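Local coordinates for glutathione S-transferase family protein (Populus trichocarpa, PDB 5F06) that transfers glutathione as a Phi-class glutathione transferase, probably to electrophilic compounds such as organic halides, in the service of detoxification, at the interface of chains A and B. Residues are numbered along the deposited sequence; one frame, centred on the assembly and turned at random. Chains: chain A/B, Glutathione S-transferase family protein.

The interface of chains A and B. Residues chain A 61, 63, 72; chain B 90-91, 94-95, 98.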
loop_
_atom_site.group_PDB
_atom_site.type_symbol
_atom_site.label_atom_id
_atom_site.label_comp_id
_atom_site.label_asym_id
_atom_site.label_seq_id
_atom_site.Cartn_x
_atom_site.Cartn_y
_atom_site.Cartn_z
ATOM N N LEU A 61 -7.237 16.650 14.016
ATOM C CA LEU A 61 -6.985 15.631 12.999
ATOM C C LEU A 61 -6.772 14.265 13.633
ATOM O O LEU A 61 -6.067 14.143 14.638
ATOM C CB LEU A 61 -5.763 16.003 12.159
ATOM C CG LEU A 61 -5.423 15.055 11.006
ATOM C CD1 LEU A 61 -6.536 15.046 9.965
ATOM C CD2 LEU A 61 -4.095 15.443 10.363
ATOM N N LEU A 63 -5.772 10.218 12.384
ATOM C CA LEU A 63 -5.301 9.334 11.317
ATOM C C LEU A 63 -5.120 7.895 11.787
ATOM O O LEU A 63 -4.909 7.631 12.975
ATOM C CB LEU A 63 -3.968 9.830 10.752
ATOM C CG LEU A 63 -3.878 11.278 10.278
ATOM C CD1 LEU A 63 -2.458 11.565 9.811
ATOM C CD2 LEU A 63 -4.873 11.560 9.174
ATOM N N TYR A 72 2.287 11.350 6.238
ATOM C CA TYR A 72 1.833 12.641 6.741
ATOM C C TYR A 72 2.958 13.381 7.459
ATOM O O TYR A 72 3.260 14.535 7.147
ATOM C CB TYR A 72 0.648 12.448 7.686
ATOM C CG TYR A 72 0.195 13.726 8.327
ATOM C CD1 TYR A 72 -0.376 14.737 7.564
ATOM C CD2 TYR A 72 0.333 13.930 9.692
ATOM C CE1 TYR A 72 -0.795 15.912 8.139
ATOM C CE2 TYR A 72 -0.086 15.112 10.281
ATOM C CZ TYR A 72 -0.649 16.097 9.497
ATOM O OH TYR A 72 -1.075 17.278 10.062
ATOM N N LEU B 90 -4.405 20.637 4.041
ATOM C CA LEU B 90 -3.476 19.637 4.560
ATOM C C LEU B 90 -4.182 18.541 5.363
ATOM O O LEU B 90 -3.690 17.417 5.443
ATOM C CB LEU B 90 -2.405 20.314 5.423
ATOM C CG LEU B 90 -1.312 19.416 6.013
ATOM C CD1 LEU B 90 -0.681 18.521 4.954
ATOM C CD2 LEU B 90 -0.241 20.267 6.684
ATOM N N LYS B 91 -5.331 18.869 5.947
ATOM C CA LYS B 91 -6.104 17.892 6.705
ATOM C C LYS B 91 -6.867 16.952 5.773
ATOM O O LYS B 91 -6.895 15.736 5.992
ATOM C CB LYS B 91 -7.065 18.600 7.661
ATOM C CG LYS B 91 -6.364 19.227 8.859
ATOM C CD LYS B 91 -7.348 19.850 9.837
ATOM C CE LYS B 91 -6.642 20.310 11.102
ATOM N NZ LYS B 91 -7.579 20.908 12.094
ATOM N N ALA B 94 -4.337 14.670 4.368
ATOM C CA ALA B 94 -4.008 13.594 5.295
ATOM C C ALA B 94 -5.067 12.495 5.255
ATOM O O ALA B 94 -4.746 11.306 5.282
ATOM C CB ALA B 94 -3.864 14.137 6.702
ATOM N N SER B 95 -6.332 12.896 5.184
ATOM C CA SER B 95 -7.426 11.934 5.135
ATOM C C SER B 95 -7.339 11.067 3.877
ATOM O O SER B 95 -7.602 9.869 3.918
ATOM C CB SER B 95 -8.774 12.658 5.190
ATOM O OG SER B 95 -9.842 11.730 5.261
ATOM N N VAL B 98 -4.818 8.315 4.438
ATOM C CA VAL B 98 -5.375 7.244 5.257
ATOM C C VAL B 98 -6.105 6.229 4.388
ATOM O O VAL B 98 -5.882 5.022 4.503
ATOM C CB VAL B 98 -6.343 7.799 6.325
ATOM C CG1 VAL B 98 -7.115 6.672 7.020
ATOM C CG2 VAL B 98 -5.582 8.622 7.336
#
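A:Tyr72 and A:Leu63 meet around the methyl of B:Ala94, at one part of the two-fold dimer interface expected for a glutathione transferase. The N-terminal domain of chain A here packs against the start of the long helix 90-119 of chain B. B:Ala94 CB lies on one side of the phenol ring plane, beyond the CD1-CE1 edge, with A:Tyr72 CD1 3.6 Å away. A:Leu63 reaches the same methyl with one branch, CD2 standing 3.7 Å from B:Ala94 CB. That branch also touches B:Val98, whose CG2 lies 3.5 Å from A:Leu63 CD2, and the two side chains run askew to each other. It thus sits against two residues one helical turn apart. Two residues earlier on strand 61-64, A:Leu61 CD2 approaches B:Ala94 CB at 3.9 Å, while its other methyl, CD1, rests near the backbone carbonyl of the poorly ordered B:Lys91. B:Leu90, also poorly ordered, comes to the CE1 edge of the tyrosine at roughly a right angle, so its contribution is less certain.

Within chain A the groups brace one another. The ring leaves helix 66-76 with CG anti to the backbone N (chi1 175°), which carries it toward strand 61-64 and the partner helix. A:Leu61 CD2 lies on the same side of the ring as B:Ala94, at its hydroxyl end, 3.6 Å from A:Tyr72 CZ. A:Leu63 has CG anti to its carbonyl carbon (chi1 -53°), and its two branches divide the work: CD2 faces chain B, whereas CD1 packs against the ring, 3.7 Å from A:Tyr72 CD2.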